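Fimbrin (Schizosaccharomyces pombe, PDB 1RT8) binds and cross-links actin filaments, associates with actin structures that set up and maintain cell polarity, and takes part in cytokinesis, mating and spore formation. Local coordinates at residues E206-A211 against L226-K231; D412-A417 against R431-P436; D298-I303 against L316-D321. One frame throughout, in Å; residues are numbered along the deposited sequence.

How the contacts relate
Followed from the N terminus, the three contacts come in series, none nested in or crossing another, and each lies within a different calponin-homology domain. Contact 1 ties the loop after helix 194-203 to the C-terminal part of helix 218-230, in the first actin-binding region. Contact 3 follows, joining the loop after helix 282-296 to helix 314-323, and contact 2 folds the loop after helix 410-421 back on that same helix; both belong to the second region. Each closes a loop of only 12 to 14 residues. The centres of contacts 1 and 2 are about 61 Å apart, on opposite sides of the chain's centre, and nowhere do the three touch.

Contact 1 of 3, residues E206-A211 against L226-K231; sequences ELCSRA and LQNAEK
Leu207 and Lys231 run past each other in opposite directions, and together they contribute most of the surface buried here. The isobutyl end of Leu207 lies against the root of the lysine, with Leu207 CD2 3.8 Å from Lys231 CB. Farther out, Lys231 CD passes Leu207 CB at the same distance, so the aliphatic part of the lysine lies along one side of the leucine side chain. Its extended course beyond CG carries the ammonium group back to the leucine backbone, where Lys231 NZ donates to Leu207 O at 2.9 Å. The approach is nearly straight off the carbonyl, with a C=O...NZ angle of 162°. One residue thus meets the lysine twice, with carbon near its base and with oxygen at its tip.

Asn228 and Cys208 form the second half, Asn228 lying three residues before Lys231 in the chain. Cys208 CB is turned neither at the helix nor away from it, but SG, anti to its own carbonyl carbon (chi1 -51°), comes to 3.8 Å from Asn228 CB and 3.3 Å from Asn228 O. The amide of Asn228 lies alongside, its OD1 3.6 Å from Leu207 O, an approach of two oxygens with no bond between them. Beyond the pair, Leu200 of helix 194-203 touches both Cys208 and Asn228, and Asn201 ND2 holds Cys208 O, so the loop is also tied to the preceding helix of this calponin-homology domain.

With two partially negative oxygens so near each other, the positive charge of Lys231 at Leu207 O probably offsets some of their repulsion. The contact lies at the protein surface and joins the loop to the helix by one charged bond laid over aliphatic contacts, with the cysteine as its buried part.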
loop_
_atom_site.group_PDB
_atom_site.type_symbol
_atom_site.label_atom_id
_atom_site.label_comp_id
_atom_site.label_asym_id
_atom_site.label_seq_id
_atom_site.Cartn_x
_atom_site.Cartn_y
_atom_site.Cartn_z
ATOM N N GLU A 206 -6.286 -29.188 22.380
ATOM C CA GLU A 206 -7.173 -29.213 23.542
ATOM C C GLU A 206 -8.619 -28.745 23.354
ATOM O O GLU A 206 -9.489 -29.123 24.136
ATOM C CB GLU A 206 -6.535 -28.408 24.680
ATOM C CG GLU A 206 -5.195 -28.955 25.175
ATOM C CD GLU A 206 -5.329 -30.266 25.939
ATOM O OE1 GLU A 206 -6.048 -30.292 26.963
ATOM O OE2 GLU A 206 -4.712 -31.271 25.518
ATOM N N LEU A 207 -8.885 -27.930 22.339
ATOM C CA LEU A 207 -10.248 -27.442 22.118
ATOM C C LEU A 207 -10.819 -27.871 20.776
ATOM O O LEU A 207 -12.033 -27.920 20.601
ATOM C CB LEU A 207 -10.296 -25.912 22.191
ATOM C CG LEU A 207 -9.792 -25.190 23.442
ATOM C CD1 LEU A 207 -8.285 -25.341 23.558
ATOM C CD2 LEU A 207 -10.164 -23.718 23.351
ATOM N N CYS A 208 -9.942 -28.173 19.826
ATOM C CA CYS A 208 -10.379 -28.573 18.492
ATOM C C CYS A 208 -9.894 -29.969 18.127
ATOM O O CYS A 208 -8.694 -30.248 18.139
ATOM C CB CYS A 208 -9.872 -27.559 17.465
ATOM S SG CYS A 208 -10.270 -25.841 17.892
ATOM N N SER A 209 -10.842 -30.839 17.797
ATOM C CA SER A 209 -10.546 -32.220 17.433
ATOM C C SER A 209 -10.693 -32.428 15.929
ATOM O O SER A 209 -11.076 -31.510 15.201
ATOM C CB SER A 209 -11.498 -33.161 18.173
ATOM O OG SER A 209 -11.274 -34.511 17.805
ATOM N N ARG A 210 -10.390 -33.640 15.469
ATOM C CA ARG A 210 -10.500 -33.966 14.053
ATOM C C ARG A 210 -11.854 -34.604 13.747
ATOM O O ARG A 210 -12.070 -35.133 12.655
ATOM C CB ARG A 210 -9.365 -34.908 13.617
ATOM C CG ARG A 210 -7.972 -34.262 13.550
ATOM C CD ARG A 210 -6.952 -35.191 12.863
ATOM N NE ARG A 210 -5.629 -34.577 12.725
ATOM C CZ ARG A 210 -4.617 -35.102 12.031
ATOM N NH1 ARG A 210 -4.757 -36.256 11.404
ATOM N NH2 ARG A 210 -3.455 -34.464 11.957
ATOM N N ALA A 211 -12.773 -34.537 14.706
ATOM C CA ALA A 211 -14.103 -35.117 14.530
ATOM C C ALA A 211 -14.843 -34.608 13.283
ATOM O O ALA A 211 -15.538 -35.373 12.620
ATOM C CB ALA A 211 -14.951 -34.865 15.779
ATOM N N LEU A 226 -16.232 -23.775 11.957
ATOM C CA LEU A 226 -16.341 -22.407 12.432
ATOM C C LEU A 226 -16.716 -22.365 13.906
ATOM O O LEU A 226 -16.425 -21.384 14.590
ATOM C CB LEU A 226 -17.351 -21.627 11.587
ATOM C CG LEU A 226 -16.882 -21.381 10.148
ATOM C CD1 LEU A 226 -17.967 -20.656 9.355
ATOM C CD2 LEU A 226 -15.596 -20.576 10.165
ATOM N N GLN A 227 -17.356 -23.427 14.397
ATOM C CA GLN A 227 -17.711 -23.483 15.811
ATOM C C GLN A 227 -16.412 -23.752 16.562
ATOM O O GLN A 227 -16.216 -23.262 17.672
ATOM C CB GLN A 227 -18.736 -24.588 16.091
ATOM C CG GLN A 227 -20.059 -24.416 15.360
ATOM C CD GLN A 227 -21.194 -25.200 16.002
ATOM O OE1 GLN A 227 -20.999 -26.311 16.490
ATOM N NE2 GLN A 227 -22.389 -24.625 15.991
ATOM N N ASN A 228 -15.521 -24.530 15.947
ATOM C CA ASN A 228 -14.221 -24.817 16.554
ATOM C C ASN A 228 -13.372 -23.554 16.513
ATOM O O ASN A 228 -12.410 -23.411 17.272
ATOM C CB ASN A 228 -13.478 -25.928 15.799
ATOM C CG ASN A 228 -13.795 -27.313 16.332
ATOM O OD1 ASN A 228 -13.955 -27.507 17.542
ATOM N ND2 ASN A 228 -13.863 -28.290 15.432
ATOM N N ALA A 229 -13.730 -22.646 15.609
ATOM C CA ALA A 229 -13.009 -21.388 15.465
ATOM C C ALA A 229 -13.359 -20.452 16.619
ATOM O O ALA A 229 -12.502 -19.721 17.111
ATOM C CB ALA A 229 -13.359 -20.732 14.125
ATOM N N GLU A 230 -14.615 -20.489 17.056
ATOM C CA GLU A 230 -15.065 -19.632 18.150
ATOM C C GLU A 230 -14.364 -19.953 19.464
ATOM O O GLU A 230 -14.223 -19.089 20.327
ATOM C CB GLU A 230 -16.586 -19.742 18.324
ATOM C CG GLU A 230 -17.370 -18.954 17.283
ATOM C CD GLU A 230 -18.877 -19.154 17.373
ATOM O OE1 GLU A 230 -19.365 -20.261 17.048
ATOM O OE2 GLU A 230 -19.578 -18.193 17.770
ATOM N N LYS A 231 -13.919 -21.196 19.616
ATOM C CA LYS A 231 -13.227 -21.589 20.837
ATOM C C LYS A 231 -11.925 -20.799 20.979
ATOM O O LYS A 231 -11.416 -20.614 22.084
ATOM C CB LYS A 231 -12.939 -23.093 20.827
ATOM C CG LYS A 231 -14.190 -23.959 20.772
ATOM C CD LYS A 231 -13.860 -25.438 20.936
ATOM C CE LYS A 231 -15.106 -26.308 20.776
ATOM N NZ LYS A 231 -14.850 -27.757 21.069
#

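Contact 2 of 3, residues D412-A417 against R431-P436; sequences DMVAWA and RSFRDP
Val414 sets its CG2 methyl squarely over the ring of Phe433, 3.7 Å from the centroid and 5° off the ring normal, a CH-pi contact on one face. The methyl is about equally far from all six ring carbons. At the rim, near the ring plane, Met413 CB packs against Phe433 CE1 at 3.7 Å, and Ala417 CB lies more loosely near CE2. The other methyl, Val414 CG1, is anti to the backbone N (chi1 176°) and meets the loop backbone, 3.9 Å from Arg431 O. Three residues of helix 410-421 therefore meet the ring on one face and at its edge, without a single hydrogen bond across the contact.

The loop that carries the ring is braced by its own bonds. A type I beta turn runs from Ser432 to Asp435, closed by Asp435 N to Ser432 O. Asp435 OD2 also takes the N-H of Arg431 at 3.0 Å through its anti lone pair, while OD1 accepts from Ser437 N. Farther out, Leu504 of helix 500-511 touches Met413, and Ile507 touches Phe433. The loop phenylalanine, packed against helices 410-421 and 500-511, is thus part of the all-helical core of the fourth calponin-homology domain.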
loop_
_atom_site.group_PDB
_atom_site.type_symbol
_atom_site.label_atom_id
_atom_site.label_comp_id
_atom_site.label_asym_id
_atom_site.label_seq_id
_atom_site.Cartn_x
_atom_site.Cartn_y
_atom_site.Cartn_z
ATOM N N ASP A 412 16.041 25.145 -9.451
ATOM C CA ASP A 412 14.764 25.740 -9.864
ATOM C C ASP A 412 13.638 25.271 -8.927
ATOM O O ASP A 412 12.755 26.047 -8.575
ATOM C CB ASP A 412 14.380 25.346 -11.299
ATOM C CG ASP A 412 15.334 25.900 -12.350
ATOM O OD1 ASP A 412 15.837 27.027 -12.183
ATOM O OD2 ASP A 412 15.563 25.204 -13.358
ATOM N N MET A 413 13.666 23.999 -8.534
ATOM C CA MET A 413 12.637 23.469 -7.630
ATOM C C MET A 413 12.739 24.092 -6.235
ATOM O O MET A 413 11.719 24.451 -5.631
ATOM C CB MET A 413 12.737 21.940 -7.544
ATOM C CG MET A 413 12.404 21.247 -8.857
ATOM S SD MET A 413 12.559 19.450 -8.773
ATOM C CE MET A 413 11.062 19.007 -7.934
ATOM N N VAL A 414 13.962 24.220 -5.725
ATOM C CA VAL A 414 14.191 24.829 -4.413
ATOM C C VAL A 414 13.682 26.276 -4.433
ATOM O O VAL A 414 13.064 26.737 -3.477
ATOM C CB VAL A 414 15.701 24.839 -4.037
ATOM C CG1 VAL A 414 15.908 25.565 -2.707
ATOM C CG2 VAL A 414 16.234 23.404 -3.938
ATOM N N ALA A 415 13.944 26.981 -5.533
ATOM C CA ALA A 415 13.511 28.368 -5.697
ATOM C C ALA A 415 11.980 28.464 -5.737
ATOM O O ALA A 415 11.397 29.403 -5.183
ATOM C CB ALA A 415 14.106 28.957 -6.979
ATOM N N TRP A 416 11.339 27.497 -6.393
ATOM C CA TRP A 416 9.881 27.468 -6.477
ATOM C C TRP A 416 9.324 27.225 -5.082
ATOM O O TRP A 416 8.382 27.889 -4.651
ATOM C CB TRP A 416 9.395 26.338 -7.379
ATOM C CG TRP A 416 7.897 26.245 -7.452
ATOM C CD1 TRP A 416 7.072 26.940 -8.292
ATOM C CD2 TRP A 416 7.042 25.412 -6.654
ATOM N NE1 TRP A 416 5.765 26.588 -8.074
ATOM C CE2 TRP A 416 5.715 25.651 -7.076
ATOM C CE3 TRP A 416 7.268 24.485 -5.629
ATOM C CZ2 TRP A 416 4.618 24.993 -6.509
ATOM C CZ3 TRP A 416 6.173 23.828 -5.066
ATOM C CH2 TRP A 416 4.866 24.086 -5.509
ATOM N N ALA A 417 9.909 26.258 -4.384
ATOM C CA ALA A 417 9.461 25.917 -3.039
ATOM C C ALA A 417 9.613 27.094 -2.079
ATOM O O ALA A 417 8.733 27.339 -1.248
ATOM C CB ALA A 417 10.234 24.701 -2.522
ATOM N N ARG A 431 18.108 26.370 1.895
ATOM C CA ARG A 431 19.271 26.522 1.041
ATOM C C ARG A 431 19.172 25.531 -0.110
ATOM O O ARG A 431 19.470 25.862 -1.262
ATOM C CB ARG A 431 20.540 26.262 1.852
ATOM C CG ARG A 431 21.818 26.422 1.067
ATOM C CD ARG A 431 23.033 26.331 1.983
ATOM N NE ARG A 431 24.269 26.620 1.261
ATOM C CZ ARG A 431 24.509 27.758 0.616
ATOM N NH1 ARG A 431 23.599 28.723 0.599
ATOM N NH2 ARG A 431 25.661 27.931 -0.019
ATOM N N SER A 432 18.733 24.318 0.219
ATOM C CA SER A 432 18.582 23.246 -0.757
ATOM C C SER A 432 17.767 22.133 -0.114
ATOM O O SER A 432 17.477 22.189 1.074
ATOM C CB SER A 432 19.952 22.695 -1.135
ATOM O OG SER A 432 20.485 21.959 -0.049
ATOM N N PHE A 433 17.431 21.106 -0.887
ATOM C CA PHE A 433 16.651 20.003 -0.353
ATOM C C PHE A 433 17.465 19.137 0.609
ATOM O O PHE A 433 17.015 18.073 1.030
ATOM C CB PHE A 433 16.088 19.160 -1.501
ATOM C CG PHE A 433 15.033 19.869 -2.309
ATOM C CD1 PHE A 433 14.935 19.661 -3.680
ATOM C CD2 PHE A 433 14.136 20.745 -1.698
ATOM C CE1 PHE A 433 13.959 20.319 -4.436
ATOM C CE2 PHE A 433 13.160 21.403 -2.449
ATOM C CZ PHE A 433 13.075 21.186 -3.822
ATOM N N ARG A 434 18.662 19.604 0.955
ATOM C CA ARG A 434 19.528 18.890 1.893
ATOM C C ARG A 434 19.662 19.708 3.173
ATOM O O ARG A 434 20.351 19.307 4.108
ATOM C CB ARG A 434 20.926 18.684 1.295
ATOM C CG ARG A 434 20.962 17.761 0.095
ATOM C CD ARG A 434 22.345 17.724 -0.555
ATOM N NE ARG A 434 22.350 18.401 -1.850
ATOM C CZ ARG A 434 22.329 19.721 -2.009
ATOM N NH1 ARG A 434 22.311 20.516 -0.951
ATOM N NH2 ARG A 434 22.298 20.245 -3.226
ATOM N N ASP A 435 18.998 20.857 3.203
ATOM C CA ASP A 435 19.064 21.764 4.350
ATOM C C ASP A 435 18.458 21.164 5.621
ATOM O O ASP A 435 17.282 20.813 5.651
ATOM C CB ASP A 435 18.351 23.077 4.007
ATOM C CG ASP A 435 18.580 24.159 5.044
ATOM O OD1 ASP A 435 18.564 23.847 6.253
ATOM O OD2 ASP A 435 18.753 25.331 4.644
ATOM N N PRO A 436 19.260 21.056 6.694
ATOM C CA PRO A 436 18.849 20.505 7.993
ATOM C C PRO A 436 17.562 21.101 8.567
ATOM O O PRO A 436 16.793 20.400 9.220
ATOM C CB PRO A 436 20.054 20.790 8.887
ATOM C CG PRO A 436 21.208 20.710 7.915
ATOM C CD PRO A 436 20.672 21.485 6.734
#

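Contact 3 of 3, residues D298-I303 against L316-D321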
loop_
_atom_site.group_PDB
_atom_site.type_symbol
_atom_site.label_atom_id
_atom_site.label_comp_id
_atom_site.label_asym_id
_atom_site.label_seq_id
_atom_site.Cartn_x
_atom_site.Cartn_y
_atom_site.Cartn_z
ATOM N N ASP A 298 2.332 -0.157 -12.449
ATOM C CA ASP A 298 1.784 -1.480 -12.731
ATOM C C ASP A 298 2.716 -2.508 -13.393
ATOM O O ASP A 298 2.271 -3.238 -14.268
ATOM C CB ASP A 298 0.502 -1.365 -13.567
ATOM C CG ASP A 298 -0.475 -2.520 -13.306
ATOM O OD1 ASP A 298 -0.031 -3.602 -12.893
ATOM O OD2 ASP A 298 -1.696 -2.331 -13.511
ATOM N N VAL A 299 3.989 -2.582 -12.980
ATOM C CA VAL A 299 4.921 -3.566 -13.555
ATOM C C VAL A 299 4.430 -4.934 -13.121
ATOM O O VAL A 299 4.036 -5.085 -11.978
ATOM C CB VAL A 299 6.367 -3.317 -13.101
ATOM C CG1 VAL A 299 6.816 -1.990 -13.615
ATOM C CG2 VAL A 299 6.484 -3.353 -11.574
ATOM N N THR A 300 4.432 -5.917 -14.029
ATOM C CA THR A 300 3.901 -7.266 -13.739
ATOM C C THR A 300 4.164 -7.878 -12.367
ATOM O O THR A 300 3.356 -7.674 -11.456
ATOM C CB THR A 300 4.299 -8.285 -14.785
ATOM O OG1 THR A 300 4.047 -7.750 -16.083
ATOM C CG2 THR A 300 3.473 -9.545 -14.614
ATOM N N PRO A 301 5.265 -8.640 -12.179
ATOM C CA PRO A 301 5.390 -9.166 -10.814
ATOM C C PRO A 301 5.623 -7.984 -9.918
ATOM O O PRO A 301 6.715 -7.421 -9.947
ATOM C CB PRO A 301 6.641 -10.062 -10.859
ATOM C CG PRO A 301 7.014 -10.131 -12.325
ATOM C CD PRO A 301 6.505 -8.851 -12.936
ATOM N N SER A 302 4.614 -7.589 -9.149
ATOM C CA SER A 302 4.782 -6.454 -8.248
ATOM C C SER A 302 6.075 -6.695 -7.504
ATOM O O SER A 302 6.429 -7.843 -7.243
ATOM C CB SER A 302 3.657 -6.398 -7.230
ATOM O OG SER A 302 2.407 -6.373 -7.898
ATOM N N ILE A 303 6.764 -5.619 -7.151
ATOM C CA ILE A 303 8.027 -5.726 -6.437
ATOM C C ILE A 303 7.855 -5.918 -4.931
ATOM O O ILE A 303 7.044 -5.231 -4.299
ATOM C CB ILE A 303 8.877 -4.451 -6.648
ATOM C CG1 ILE A 303 9.165 -4.247 -8.131
ATOM C CG2 ILE A 303 10.155 -4.524 -5.813
ATOM C CD1 ILE A 303 9.567 -2.843 -8.465
ATOM N N LEU A 316 12.518 -2.907 -14.994
ATOM C CA LEU A 316 12.972 -1.608 -15.481
ATOM C C LEU A 316 12.483 -1.339 -16.907
ATOM O O LEU A 316 12.016 -0.237 -17.222
ATOM C CB LEU A 316 14.506 -1.529 -15.423
ATOM C CG LEU A 316 15.098 -1.405 -14.004
ATOM C CD1 LEU A 316 16.602 -1.593 -14.025
ATOM C CD2 LEU A 316 14.753 -0.041 -13.439
ATOM N N LEU A 317 12.587 -2.349 -17.767
ATOM C CA LEU A 317 12.159 -2.203 -19.145
ATOM C C LEU A 317 10.662 -1.915 -19.222
ATOM O O LEU A 317 10.227 -1.106 -20.039
ATOM C CB LEU A 317 12.532 -3.453 -19.946
ATOM C CG LEU A 317 14.051 -3.587 -20.136
ATOM C CD1 LEU A 317 14.397 -4.905 -20.813
ATOM C CD2 LEU A 317 14.567 -2.414 -20.951
ATOM N N GLN A 318 9.874 -2.555 -18.367
ATOM C CA GLN A 318 8.436 -2.303 -18.360
ATOM C C GLN A 318 8.163 -0.855 -17.967
ATOM O O GLN A 318 7.320 -0.195 -18.570
ATOM C CB GLN A 318 7.720 -3.225 -17.384
ATOM C CG GLN A 318 7.627 -4.669 -17.837
ATOM C CD GLN A 318 7.031 -5.550 -16.760
ATOM O OE1 GLN A 318 5.906 -5.328 -16.307
ATOM N NE2 GLN A 318 7.785 -6.554 -16.335
ATOM N N ALA A 319 8.886 -0.372 -16.957
ATOM C CA ALA A 319 8.735 0.995 -16.472
ATOM C C ALA A 319 8.946 1.988 -17.608
ATOM O O ALA A 319 8.134 2.903 -17.789
ATOM C CB ALA A 319 9.730 1.272 -15.333
ATOM N N TYR A 320 10.027 1.807 -18.373
ATOM C CA TYR A 320 10.317 2.695 -19.502
ATOM C C TYR A 320 9.127 2.788 -20.443
ATOM O O TYR A 320 8.789 3.867 -20.905
ATOM C CB TYR A 320 11.516 2.209 -20.326
ATOM C CG TYR A 320 12.873 2.589 -19.779
ATOM C CD1 TYR A 320 13.717 1.618 -19.230
ATOM C CD2 TYR A 320 13.312 3.921 -19.788
ATOM C CE1 TYR A 320 14.960 1.958 -18.703
ATOM C CE2 TYR A 320 14.568 4.269 -19.255
ATOM C CZ TYR A 320 15.378 3.275 -18.716
ATOM O OH TYR A 320 16.600 3.577 -18.181
ATOM N N ASP A 321 8.513 1.642 -20.731
ATOM C CA ASP A 321 7.367 1.571 -21.636
ATOM C C ASP A 321 6.107 2.187 -21.041
ATOM O O ASP A 321 5.301 2.778 -21.767
ATOM C CB ASP A 321 7.097 0.118 -22.019
ATOM C CG ASP A 321 7.294 -0.142 -23.499
ATOM O OD1 ASP A 321 8.053 0.609 -24.146
ATOM O OD2 ASP A 321 6.701 -1.110 -24.014
#
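Thr300 grips the side-chain carbonyl of Gln318 with two donors. Its backbone N lies 2.8 Å from Gln318 OE1, with an N-H...O angle of 164°, and comes in the carbonyl plane on a lone pair. The hydroxyl of Thr300 gives a second, longer bond, OG1 to OE1 at 3.1 Å, from above that plane. OG1 stands anti to the threonine carbonyl carbon, beside the backbone N (chi1 -48°), which puts both donors on the same oxygen. Val299 CA also comes to 3.4 Å from Gln318 OE1, alongside this polar grip. The side chains of Thr300 and Gln318 cross at about a right angle.

Gln318 reaches the loop by leaving its helix with CG beside the backbone N (chi1 -72°) and then running extended to the amide. The two donors at OE1 identify that atom as the oxygen; the weak bond from NE2 to Leu314 O, in the same helix, is consistent with this. This joins the first long helix of the third calponin-homology domain, 282-296, through the loop that follows it, to helix 314-323. Asp298 marks the exit from helix 282-296, the first residue to leave helical backbone angles, with positive phi.

Val299 supplies the apolar part. Its CG1, beside the backbone N, passes Gln318 CB at 4.1 Å, and CG2 takes the more hindered place between N and the carbonyl carbon. The next helix residue, Ala319, adds a small buried surface, its side chain touching Leu294 of helix 282-296 and Met389 of helix 379-397. Pro301 CD stays 4.3 Å from Gln318 NE2. A sulfate ion, probably from the crystallisation liquor, sits about 4 Å from the side chain of exposed Thr300.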